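Local structure of lipase (Acinetobacter baumannii, 4OPM) at residues Asp31-Ser35 and Glu83-Ser87; Val168-Phe174 and Gln196-Ile201; Ile148-Ala152 and Asn254-Arg258; Ala117-Leu121 and His274-Leu278. The protein probably hydrolyses lipid esters as a putative triacylglycerol lipase with an alpha/beta hydrolase fold. All blocks are in the same frame, centred on the assembly; numbering follows the deposited sequence. Where two conformers were deposited one is given.

Contact 1: Asp31-Ser35 and Glu83-Ser87; sequences DITWS and ETIVS
Two reciprocal backbone hydrogen bonds join Thr33 and Ile85: Thr33 N donates to Ile85 O and Ile85 N to Thr33 O, both at 2.9 Å and near-linear (160° and 165°). This makes them a single antiparallel hydrogen-bonded bridge, CA atoms 5.0 Å apart, with the segments running 170° apart and Ile32 facing Val86, Trp34 facing Thr84. Both backbones are extended here, although 83-87 itself is loop. A third bond, Ser35 N to Thr84 OG1 (2.9 Å, 175°), uses the m rotamer of Thr84, whose hydroxyl also bonds to Asp77 O. At the other end, water 1 donates to Asp31 O and accepts from Ser87 N, each 2.8 Å away. Ile32 CG2 packs 3.8 Å from both Thr84 CG2 and Val86 CG1; Thr33 CB and Ile85 CB lie 4.3 Å apart on the other face. Ser35 also pairs through its backbone with Asp77, just after strand 72-76, so the loop prolongs pairing along strand 32-39 in the antiparallel N-terminal part of the alpha/beta hydrolase sheet.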
loop_
_atom_site.group_PDB
_atom_site.type_symbol
_atom_site.label_atom_id
_atom_site.label_comp_id
_atom_site.label_asym_id
_atom_site.label_seq_id
_atom_site.Cartn_x
_atom_site.Cartn_y
_atom_site.Cartn_z
ATOM N N ASP A 31 9.629 -9.860 -17.646
ATOM C CA ASP A 31 8.637 -10.939 -17.619
ATOM C C ASP A 31 7.363 -10.570 -16.822
ATOM O O ASP A 31 6.586 -11.462 -16.464
ATOM C CB ASP A 31 9.273 -12.228 -17.063
ATOM C CG ASP A 31 10.332 -12.794 -17.985
ATOM O OD1 ASP A 31 10.047 -12.937 -19.198
ATOM O OD2 ASP A 31 11.454 -13.073 -17.500
ATOM N N ILE A 32 7.130 -9.266 -16.575
ATOM C CA ILE A 32 5.953 -8.812 -15.838
ATOM C C ILE A 32 5.140 -7.861 -16.690
ATOM O O ILE A 32 5.706 -6.912 -17.244
ATOM C CB ILE A 32 6.332 -8.116 -14.489
ATOM C CG1 ILE A 32 7.258 -8.986 -13.600
ATOM C CG2 ILE A 32 5.069 -7.638 -13.707
ATOM C CD1 ILE A 32 7.912 -8.223 -12.439
ATOM N N THR A 33 3.818 -8.084 -16.769
ATOM C CA THR A 33 2.912 -7.133 -17.404
ATOM C C THR A 33 2.240 -6.379 -16.267
ATOM O O THR A 33 1.353 -6.918 -15.597
ATOM C CB THR A 33 1.932 -7.783 -18.383
ATOM O OG1 THR A 33 2.691 -8.474 -19.361
ATOM C CG2 THR A 33 1.049 -6.745 -19.090
ATOM N N TRP A 34 2.696 -5.150 -16.026
ATOM C CA TRP A 34 2.164 -4.332 -14.956
ATOM C C TRP A 34 0.841 -3.696 -15.331
ATOM O O TRP A 34 0.721 -3.106 -16.405
ATOM C CB TRP A 34 3.158 -3.215 -14.585
ATOM C CG TRP A 34 4.397 -3.694 -13.885
ATOM C CD1 TRP A 34 5.555 -4.121 -14.465
ATOM C CD2 TRP A 34 4.621 -3.724 -12.470
ATOM N NE1 TRP A 34 6.489 -4.421 -13.498
ATOM C CE2 TRP A 34 5.932 -4.214 -12.263
ATOM C CE3 TRP A 34 3.829 -3.398 -11.347
ATOM C CZ2 TRP A 34 6.482 -4.371 -10.985
ATOM C CZ3 TRP A 34 4.378 -3.551 -10.075
ATOM C CH2 TRP A 34 5.681 -4.048 -9.905
ATOM N N SER A 35 -0.127 -3.784 -14.422
ATOM C CA SER A 35 -1.389 -3.053 -14.489
ATOM C C SER A 35 -1.227 -1.889 -13.517
ATOM O O SER A 35 -0.735 -2.102 -12.400
ATOM C CB SER A 35 -2.564 -3.948 -14.101
ATOM O OG SER A 35 -3.733 -3.175 -13.881
ATOM N N GLU A 83 -4.688 -6.827 -11.933
ATOM C CA GLU A 83 -4.508 -7.342 -13.290
ATOM C C GLU A 83 -3.036 -7.480 -13.699
ATOM O O GLU A 83 -2.761 -7.724 -14.877
ATOM C CB GLU A 83 -5.263 -6.448 -14.299
ATOM C CG GLU A 83 -6.759 -6.395 -14.063
ATOM C CD GLU A 83 -7.385 -5.115 -14.566
ATOM O OE1 GLU A 83 -7.431 -4.923 -15.803
ATOM O OE2 GLU A 83 -7.849 -4.311 -13.726
ATOM N N THR A 84 -2.085 -7.353 -12.749
ATOM C CA THR A 84 -0.665 -7.541 -13.064
ATOM C C THR A 84 -0.433 -9.036 -13.300
ATOM O O THR A 84 -0.934 -9.860 -12.530
ATOM C CB THR A 84 0.223 -6.923 -11.974
ATOM O OG1 THR A 84 0.147 -5.507 -12.140
ATOM C CG2 THR A 84 1.693 -7.371 -12.049
ATOM N N ILE A 85 0.305 -9.370 -14.377
ATOM C CA ILE A 85 0.584 -10.745 -14.784
ATOM C C ILE A 85 2.072 -11.041 -14.621
ATOM O O ILE A 85 2.935 -10.270 -15.056
ATOM C CB ILE A 85 0.096 -11.055 -16.243
ATOM C CG1 ILE A 85 -1.385 -10.664 -16.456
ATOM C CG2 ILE A 85 0.320 -12.544 -16.606
ATOM C CD1 ILE A 85 -1.742 -10.358 -17.916
ATOM N N VAL A 86 2.359 -12.154 -13.951
ATOM C CA VAL A 86 3.720 -12.651 -13.714
ATOM C C VAL A 86 3.765 -14.142 -14.074
ATOM O O VAL A 86 2.716 -14.763 -14.273
ATOM C CB VAL A 86 4.209 -12.397 -12.259
ATOM C CG1 VAL A 86 4.326 -10.904 -11.969
ATOM C CG2 VAL A 86 3.304 -13.081 -11.237
ATOM N N SER A 87 4.963 -14.719 -14.095
ATOM C CA SER A 87 5.142 -16.145 -14.388
ATOM C C SER A 87 4.570 -17.011 -13.253
ATOM O O SER A 87 4.355 -16.520 -12.133
ATOM C CB SER A 87 6.616 -16.455 -14.611
ATOM O OG SER A 87 7.364 -16.120 -13.455
HETATM O O HOH W 1 7.186 -13.001 -14.160
#

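Contact 2: Val168-Phe174 and Gln196-Ile201; sequences VSKKGDF and QEKLMI
A helix start is held here by the side of another helix: the loop and first turn of helix 173-181 dock on helix 190-220, in the largely helical insertion between strands 137-143 and 237-242. The nearest CA pairs are Ser169 CA with Ile201 CA (4.7 Å) and Phe174 CA with Glu197 CA (5.6 Å). Glu197 provides the polar anchor. With chi1 and chi2 both t and chi3 at 66°, it brings OE2 to 2.9 Å from Gly172 N and 3.0 Å from Phe174 N, so one carboxylate oxygen accepts hydrogen bonds from the N-cap residue and from the second residue of the helix. The approach is prepared by a type II turn from Lys170 to Asp173, closed by Asp173 N to Lys170 O at 3.1 Å; at phi/psi 97/-18, a CB on Gly172 would clash with the preceding carbonyl. Asp173 OD2 accepts from Ser169 N (3.0 Å) and Lys170 N (3.1 Å), while Asp173 OD1 forms a salt bridge with Lys170 NZ (3.1 Å). An insertion at this point of the sheet order is where alpha/beta hydrolases commonly carry their cap, and these helices are consistent with one. Apolar packing flanks the carboxylate. Phe174, chi1 t, puts one ring face under selenomethionine Met200 in a Met-aromatic contact, SE 3.9 Å from the ring centroid and 29° off its normal. Val168 CG2 meets Met200 CE at 3.8 Å, and Val168 CG1 meets Ile201 CG1 at 3.9 Å.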
loop_
_atom_site.group_PDB
_atom_site.type_symbol
_atom_site.label_atom_id
_atom_site.label_comp_id
_atom_site.label_asym_id
_atom_site.label_seq_id
_atom_site.Cartn_x
_atom_site.Cartn_y
_atom_site.Cartn_z
ATOM N N VAL A 168 -8.012 -14.769 2.233
ATOM C CA VAL A 168 -9.387 -14.892 1.737
ATOM C C VAL A 168 -9.386 -16.034 0.705
ATOM O O VAL A 168 -8.936 -15.821 -0.430
ATOM C CB VAL A 168 -9.940 -13.558 1.163
ATOM C CG1 VAL A 168 -11.369 -13.735 0.645
ATOM C CG2 VAL A 168 -9.881 -12.437 2.211
ATOM N N SER A 169 -9.835 -17.236 1.107
ATOM C CA SER A 169 -9.822 -18.435 0.265
ATOM C C SER A 169 -11.217 -19.018 0.038
ATOM O O SER A 169 -11.400 -19.844 -0.867
ATOM C CB SER A 169 -8.943 -19.507 0.912
ATOM O OG SER A 169 -7.729 -18.976 1.418
ATOM N N LYS A 170 -12.187 -18.649 0.887
ATOM C CA LYS A 170 -13.545 -19.188 0.779
ATOM C C LYS A 170 -14.569 -18.120 1.165
ATOM O O LYS A 170 -14.199 -17.140 1.812
ATOM C CB LYS A 170 -13.699 -20.457 1.656
ATOM C CG LYS A 170 -13.554 -20.214 3.158
ATOM C CD LYS A 170 -13.557 -21.508 3.960
ATOM C CE LYS A 170 -13.661 -21.255 5.449
ATOM N NZ LYS A 170 -12.442 -20.602 6.003
ATOM N N LYS A 171 -15.846 -18.317 0.782
ATOM C CA LYS A 171 -16.935 -17.385 1.102
ATOM C C LYS A 171 -17.013 -17.158 2.616
ATOM O O LYS A 171 -16.898 -18.110 3.401
ATOM C CB LYS A 171 -18.281 -17.889 0.557
ATOM C CG LYS A 171 -18.450 -17.691 -0.945
ATOM C CD LYS A 171 -19.783 -18.240 -1.440
ATOM C CE LYS A 171 -19.864 -18.259 -2.948
ATOM N NZ LYS A 171 -21.003 -19.083 -3.435
ATOM N N GLY A 172 -17.150 -15.892 2.997
ATOM C CA GLY A 172 -17.212 -15.481 4.393
ATOM C C GLY A 172 -15.881 -15.006 4.941
ATOM O O GLY A 172 -15.855 -14.319 5.966
ATOM N N ASP A 173 -14.761 -15.353 4.265
ATOM C CA ASP A 173 -13.429 -14.932 4.721
ATOM C C ASP A 173 -13.211 -13.417 4.622
ATOM O O ASP A 173 -12.494 -12.868 5.457
ATOM C CB ASP A 173 -12.314 -15.637 3.954
ATOM C CG ASP A 173 -12.087 -17.100 4.308
ATOM O OD1 ASP A 173 -12.774 -17.613 5.234
ATOM O OD2 ASP A 173 -11.229 -17.732 3.662
ATOM N N PHE A 174 -13.799 -12.746 3.611
ATOM C CA PHE A 174 -13.597 -11.304 3.446
ATOM C C PHE A 174 -14.189 -10.534 4.630
ATOM O O PHE A 174 -13.525 -9.626 5.130
ATOM C CB PHE A 174 -14.150 -10.800 2.112
ATOM C CG PHE A 174 -13.760 -9.387 1.732
ATOM C CD1 PHE A 174 -12.529 -8.855 2.114
ATOM C CD2 PHE A 174 -14.594 -8.611 0.935
ATOM C CE1 PHE A 174 -12.169 -7.551 1.752
ATOM C CE2 PHE A 174 -14.234 -7.308 0.574
ATOM C CZ PHE A 174 -13.026 -6.788 0.984
ATOM N N GLN A 196 -15.878 -8.446 -4.568
ATOM C CA GLN A 196 -14.480 -8.225 -4.178
ATOM C C GLN A 196 -13.885 -9.506 -3.577
ATOM O O GLN A 196 -12.757 -9.879 -3.921
ATOM C CB GLN A 196 -14.346 -7.041 -3.195
ATOM C CG GLN A 196 -12.885 -6.691 -2.828
ATOM C CD GLN A 196 -11.989 -6.473 -4.027
ATOM O OE1 GLN A 196 -12.302 -5.697 -4.934
ATOM N NE2 GLN A 196 -10.847 -7.151 -4.048
ATOM N N GLU A 197 -14.654 -10.190 -2.714
ATOM C CA GLU A 197 -14.216 -11.446 -2.085
ATOM C C GLU A 197 -13.834 -12.487 -3.139
ATOM O O GLU A 197 -12.797 -13.146 -3.002
ATOM C CB GLU A 197 -15.322 -11.991 -1.181
ATOM C CG GLU A 197 -15.001 -13.325 -0.526
ATOM C CD GLU A 197 -16.086 -13.747 0.439
ATOM O OE1 GLU A 197 -17.219 -14.016 -0.021
ATOM O OE2 GLU A 197 -15.824 -13.743 1.662
ATOM N N LYS A 198 -14.669 -12.634 -4.193
ATOM C CA LYS A 198 -14.408 -13.586 -5.279
ATOM C C LYS A 198 -13.068 -13.293 -5.978
ATOM O O LYS A 198 -12.316 -14.229 -6.220
ATOM C CB LYS A 198 -15.565 -13.593 -6.295
ATOM C CG LYS A 198 -15.424 -14.617 -7.431
ATOM C CD LYS A 198 -15.255 -16.062 -6.935
ATOM C CE LYS A 198 -15.429 -17.079 -8.037
ATOM N NZ LYS A 198 -14.367 -16.987 -9.079
ATOM N N LEU A 199 -12.742 -12.008 -6.223
ATOM C CA LEU A 199 -11.470 -11.608 -6.853
ATOM C C LEU A 199 -10.289 -11.984 -5.963
ATOM O O LEU A 199 -9.276 -12.483 -6.450
ATOM C CB LEU A 199 -11.445 -10.102 -7.163
ATOM C CG LEU A 199 -12.461 -9.611 -8.218
ATOM C CD1 LEU A 199 -12.532 -8.089 -8.241
ATOM C CD2 LEU A 199 -12.128 -10.144 -9.593
HETATM N N MSE A 200 -10.451 -11.790 -4.646
HETATM C CA MSE A 200 -9.404 -12.145 -3.690
HETATM C C MSE A 200 -9.207 -13.675 -3.618
HETATM O O MSE A 200 -8.057 -14.139 -3.620
HETATM C CB MSE A 200 -9.742 -11.555 -2.332
HETATM C CG MSE A 200 -9.778 -10.036 -2.343
HETATM SE SE MSE A 200 -10.228 -9.367 -0.608
HETATM C CE MSE A 200 -8.429 -9.547 0.225
ATOM N N ILE A 201 -10.326 -14.457 -3.648
ATOM C CA ILE A 201 -10.275 -15.926 -3.644
ATOM C C ILE A 201 -9.495 -16.407 -4.889
ATOM O O ILE A 201 -8.694 -17.348 -4.793
ATOM C CB ILE A 201 -11.699 -16.563 -3.553
ATOM C CG1 ILE A 201 -12.333 -16.329 -2.154
ATOM C CG2 ILE A 201 -11.675 -18.080 -3.892
ATOM C CD1 ILE A 201 -13.836 -16.649 -2.053
#

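Contact 3: Ile148-Ala152 and Asn254-Arg258; sequences IFRSA and NELKR
Glu255, by far the most deeply engaged residue of the pair of segments, reaches from helix 251-259 with chi1 and chi2 both t and points its carboxylate into the loop 148-152, which follows strand 137-143 and precedes helix 155-158. OE2 accepts from Arg150 N at 2.9 Å (164°); OE1 accepts from Ser151 N at 2.8 Å (157°) and from Ser151 OG at 2.7 Å, the p rotamer of Ser151 bringing its hydroxyl round to the same oxygen as its own amide. Consecutive amides thus share one carboxylate, and water 2 lies 2.9 Å from Glu255 OE2 and 2.8 Å from Ile148 O. The backbone bends from extended at Phe149 (-116/144) to -72/-31 at Arg150 and -89/7 at Ser151, which turns both amides toward the helix. Phe149, chi1 m, stands next to this site, CB 3.2 Å from Glu255 OE1, and presents its ring edge to Leu256, CE1 to CD2 being 3.7 Å. Ser151 CA and Glu255 CA, the nearest such pair, are 7.0 Å apart, so side chains span the gap. Around them, Phe226 of helix 223-231 meets the Phe149 ring edge-to-face and touches Leu256, Arg150 forms a salt bridge with Asp224, and Leu256 rests on Ile239 and Trp241 of strand 237-242.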
loop_
_atom_site.group_PDB
_atom_site.type_symbol
_atom_site.label_atom_id
_atom_site.label_comp_id
_atom_site.label_asym_id
_atom_site.label_seq_id
_atom_site.Cartn_x
_atom_site.Cartn_y
_atom_site.Cartn_z
ATOM N N ILE A 148 10.160 -4.609 10.897
ATOM C CA ILE A 148 10.535 -5.561 11.958
ATOM C C ILE A 148 10.852 -4.712 13.177
ATOM O O ILE A 148 11.868 -4.014 13.207
ATOM C CB ILE A 148 11.672 -6.543 11.541
ATOM C CG1 ILE A 148 11.421 -7.108 10.114
ATOM C CG2 ILE A 148 11.753 -7.658 12.567
ATOM C CD1 ILE A 148 12.539 -8.046 9.520
ATOM N N PHE A 149 9.942 -4.743 14.163
ATOM C CA PHE A 149 9.945 -3.825 15.285
ATOM C C PHE A 149 10.167 -4.447 16.652
ATOM O O PHE A 149 9.623 -5.509 16.943
ATOM C CB PHE A 149 8.580 -3.102 15.300
ATOM C CG PHE A 149 8.172 -2.481 13.975
ATOM C CD1 PHE A 149 8.790 -1.322 13.512
ATOM C CD2 PHE A 149 7.161 -3.046 13.202
ATOM C CE1 PHE A 149 8.420 -0.749 12.288
ATOM C CE2 PHE A 149 6.784 -2.469 11.978
ATOM C CZ PHE A 149 7.419 -1.325 11.527
ATOM N N ARG A 150 10.889 -3.722 17.522
ATOM C CA ARG A 150 11.093 -4.111 18.918
ATOM C C ARG A 150 9.805 -3.916 19.709
ATOM O O ARG A 150 9.560 -4.656 20.659
ATOM C CB ARG A 150 12.218 -3.290 19.567
ATOM C CG ARG A 150 13.586 -3.601 19.004
ATOM C CD ARG A 150 14.702 -2.934 19.785
ATOM N NE ARG A 150 15.816 -2.596 18.900
ATOM C CZ ARG A 150 16.755 -3.453 18.498
ATOM N NH1 ARG A 150 16.740 -4.715 18.912
ATOM N NH2 ARG A 150 17.716 -3.051 17.674
ATOM N N SER A 151 8.979 -2.922 19.310
ATOM C CA SER A 151 7.740 -2.570 20.017
ATOM C C SER A 151 6.529 -3.384 19.514
ATOM O O SER A 151 5.403 -3.142 19.966
ATOM C CB SER A 151 7.474 -1.067 19.929
ATOM O OG SER A 151 7.184 -0.659 18.604
ATOM N N ALA A 152 6.783 -4.389 18.622
ATOM C CA ALA A 152 5.761 -5.284 18.072
ATOM C C ALA A 152 4.980 -5.942 19.202
ATOM O O ALA A 152 5.583 -6.484 20.142
ATOM C CB ALA A 152 6.415 -6.347 17.205
ATOM N N ASN A 254 5.776 5.254 16.793
ATOM C CA ASN A 254 6.826 5.976 17.528
ATOM C C ASN A 254 8.187 5.345 17.281
ATOM O O ASN A 254 9.173 6.063 17.201
ATOM C CB ASN A 254 6.535 6.057 19.030
ATOM C CG ASN A 254 5.472 7.068 19.376
ATOM O OD1 ASN A 254 4.673 6.862 20.297
ATOM N ND2 ASN A 254 5.410 8.173 18.631
ATOM N N GLU A 255 8.242 4.015 17.124
ATOM C CA GLU A 255 9.500 3.346 16.820
ATOM C C GLU A 255 10.012 3.798 15.424
ATOM O O GLU A 255 11.183 4.171 15.296
ATOM C CB GLU A 255 9.334 1.831 16.890
ATOM C CG GLU A 255 10.664 1.106 16.801
ATOM C CD GLU A 255 10.611 -0.394 16.975
ATOM O OE1 GLU A 255 9.588 -0.913 17.473
ATOM O OE2 GLU A 255 11.621 -1.054 16.649
ATOM N N LEU A 256 9.117 3.850 14.404
ATOM C CA LEU A 256 9.488 4.326 13.064
ATOM C C LEU A 256 10.010 5.762 13.127
ATOM O O LEU A 256 11.030 6.059 12.501
ATOM C CB LEU A 256 8.311 4.236 12.072
ATOM C CG LEU A 256 8.011 2.869 11.485
ATOM C CD1 LEU A 256 6.638 2.865 10.802
ATOM C CD2 LEU A 256 9.114 2.416 10.494
ATOM N N LYS A 257 9.356 6.623 13.938
ATOM C CA LYS A 257 9.765 8.006 14.154
ATOM C C LYS A 257 11.200 8.044 14.722
ATOM O O LYS A 257 12.019 8.808 14.222
ATOM C CB LYS A 257 8.771 8.733 15.093
ATOM C CG LYS A 257 9.256 10.092 15.658
ATOM C CD LYS A 257 9.347 11.153 14.579
ATOM C CE LYS A 257 9.625 12.528 15.123
ATOM N NZ LYS A 257 11.062 12.708 15.442
ATOM N N ARG A 258 11.506 7.194 15.722
ATOM C CA ARG A 258 12.835 7.133 16.334
ATOM C C ARG A 258 13.901 6.637 15.345
ATOM O O ARG A 258 15.035 7.104 15.385
ATOM C CB ARG A 258 12.820 6.212 17.567
ATOM C CG ARG A 258 12.035 6.766 18.762
ATOM C CD ARG A 258 12.295 5.986 20.048
ATOM N NE ARG A 258 11.857 4.584 19.990
ATOM C CZ ARG A 258 10.623 4.161 20.261
ATOM N NH1 ARG A 258 9.672 5.031 20.591
ATOM N NH2 ARG A 258 10.327 2.869 20.194
HETATM O O HOH W 2 13.395 -2.095 14.562
#

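Contact 4: Ala117-Leu121 and His274-Leu278; sequences AGHSL and HMPIL
The end of strand 114-119 and the turn into the following helix have the geometry and G-x-S-x-G sequence expected of a nucleophile elbow, and the probable catalytic histidine of an alpha/beta hydrolase triad faces it. Ser120 is the likely nucleophile: its phi/psi of 56/-118 is the strained conformation expected at such an elbow, and with chi1 t its OG lies 2.6 Å from His274 NE2, in a hydrogen bond whose donor is not fixed by the geometry. The other ring nitrogen, His274 ND1, is hydrogen-bonded to Asp245 OD2, so both nitrogens of His274 have partners and the chain Ser120-His274-Asp245 has charge-relay geometry. Ser120 occupies the N-cap position of helix 121-132, yet its hydroxyl makes no capping bond. The main-chain acceptor of His274 is satisfied too: His119 NE2 donates to His274 O at 2.7 Å and 163°, with His274 O at the edge of the His119 ring, near its plane. His119 therefore ties the strand end to the loop bearing the histidine, reaching with chi1 t across the 7.7 Å between His119 CA and Met275 CA. The two imidazoles meet obliquely, centroids 5.1 Å apart and planes at 48°. Met275 N bonds to Glu279 OE2. Beside His119, selenomethionine Met275 CG approaches CE1 to 3.7 Å, and Ile277, chi1 p, brings CD1 to 4.0 Å from His119 CB.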
loop_
_atom_site.group_PDB
_atom_site.type_symbol
_atom_site.label_atom_id
_atom_site.label_comp_id
_atom_site.label_asym_id
_atom_site.label_seq_id
_atom_site.Cartn_x
_atom_site.Cartn_y
_atom_site.Cartn_z
ATOM N N ALA A 117 4.454 6.643 -1.274
ATOM C CA ALA A 117 3.544 6.338 -0.168
ATOM C C ALA A 117 3.279 4.853 -0.162
ATOM O O ALA A 117 3.126 4.244 -1.221
ATOM C CB ALA A 117 2.241 7.113 -0.286
ATOM N N GLY A 118 3.247 4.277 1.023
ATOM C CA GLY A 118 3.020 2.845 1.158
ATOM C C GLY A 118 2.083 2.505 2.291
ATOM O O GLY A 118 2.225 3.029 3.398
ATOM N N HIS A 119 1.107 1.640 2.011
ATOM C CA HIS A 119 0.195 1.149 3.033
ATOM C C HIS A 119 0.592 -0.276 3.420
ATOM O O HIS A 119 0.702 -1.133 2.538
ATOM C CB HIS A 119 -1.282 1.185 2.560
ATOM C CG HIS A 119 -2.216 0.517 3.537
ATOM N ND1 HIS A 119 -3.009 -0.553 3.163
ATOM C CD2 HIS A 119 -2.383 0.744 4.863
ATOM C CE1 HIS A 119 -3.634 -0.936 4.265
ATOM N NE2 HIS A 119 -3.279 -0.188 5.314
ATOM N N SER A 120 0.736 -0.553 4.741
ATOM C CA SER A 120 0.964 -1.909 5.262
ATOM C C SER A 120 2.218 -2.553 4.594
ATOM O O SER A 120 3.301 -1.977 4.724
ATOM C CB SER A 120 -0.310 -2.738 5.065
ATOM O OG SER A 120 -0.313 -3.938 5.820
ATOM N N LEU A 121 2.087 -3.685 3.848
ATOM C CA LEU A 121 3.230 -4.290 3.143
ATOM C C LEU A 121 3.815 -3.301 2.099
ATOM O O LEU A 121 5.016 -3.330 1.806
ATOM C CB LEU A 121 2.812 -5.610 2.473
ATOM C CG LEU A 121 3.912 -6.406 1.785
ATOM C CD1 LEU A 121 5.000 -6.830 2.784
ATOM C CD2 LEU A 121 3.326 -7.608 1.102
ATOM N N HIS A 274 -6.311 -0.513 10.742
ATOM C CA HIS A 274 -5.121 -0.707 9.897
ATOM C C HIS A 274 -5.211 -0.058 8.503
ATOM O O HIS A 274 -4.169 0.045 7.842
ATOM C CB HIS A 274 -4.888 -2.229 9.737
ATOM C CG HIS A 274 -3.646 -2.606 9.005
ATOM N ND1 HIS A 274 -2.385 -2.258 9.479
ATOM C CD2 HIS A 274 -3.504 -3.312 7.861
ATOM C CE1 HIS A 274 -1.528 -2.752 8.603
ATOM N NE2 HIS A 274 -2.153 -3.399 7.619
HETATM N N MSE A 275 -6.412 0.401 8.054
HETATM C CA MSE A 275 -6.549 0.942 6.695
HETATM C C MSE A 275 -7.106 2.394 6.666
HETATM O O MSE A 275 -8.177 2.649 6.086
HETATM C CB MSE A 275 -7.432 -0.013 5.862
HETATM C CG MSE A 275 -7.220 0.113 4.392
HETATM SE SE MSE A 275 -7.462 -1.637 3.594
HETATM C CE MSE A 275 -6.689 -1.190 1.902
ATOM N N PRO A 276 -6.341 3.404 7.176
ATOM C CA PRO A 276 -6.832 4.801 7.106
ATOM C C PRO A 276 -7.156 5.301 5.691
ATOM O O PRO A 276 -8.020 6.160 5.545
ATOM C CB PRO A 276 -5.657 5.606 7.667
ATOM C CG PRO A 276 -4.963 4.668 8.596
ATOM C CD PRO A 276 -5.040 3.343 7.882
ATOM N N ILE A 277 -6.468 4.773 4.651
ATOM C CA ILE A 277 -6.690 5.196 3.260
ATOM C C ILE A 277 -8.134 4.886 2.787
ATOM O O ILE A 277 -8.626 5.554 1.868
ATOM C CB ILE A 277 -5.627 4.650 2.297
ATOM C CG1 ILE A 277 -5.658 3.100 2.207
ATOM C CG2 ILE A 277 -4.231 5.188 2.715
ATOM C CD1 ILE A 277 -4.771 2.490 1.077
ATOM N N LEU A 278 -8.809 3.908 3.420
ATOM C CA LEU A 278 -10.219 3.591 3.109
ATOM C C LEU A 278 -11.152 3.970 4.264
ATOM O O LEU A 278 -12.335 4.212 4.025
ATOM C CB LEU A 278 -10.401 2.099 2.771
ATOM C CG LEU A 278 -9.815 1.601 1.425
ATOM C CD1 LEU A 278 -10.144 0.130 1.226
ATOM C CD2 LEU A 278 -10.373 2.371 0.248
#

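In the fold
The centre of contact 4, the probable active site, lies about 5 Å from the centre of the chain, against 18 to 19 Å for the centres of the other three. Contact 2 and contact 3 both nest within the chain loop that contact 4 closes, their centres about 20 and 17 Å from its own, with nearest atoms about 7 and 8 Å away. Polyethylene glycol, probably from the crystallisation liquor, comes within about 4 Å of the side chains of both Ser120 and Phe174, consistent with a pocket between contacts 4 and 2. Contact 1 closes earlier in the chain and shares the central sheet with contact 4, about 22 Å away between centres. Contacts 1 and 3 lie on opposite sides of the chain's centre, with centres about 33 Å apart.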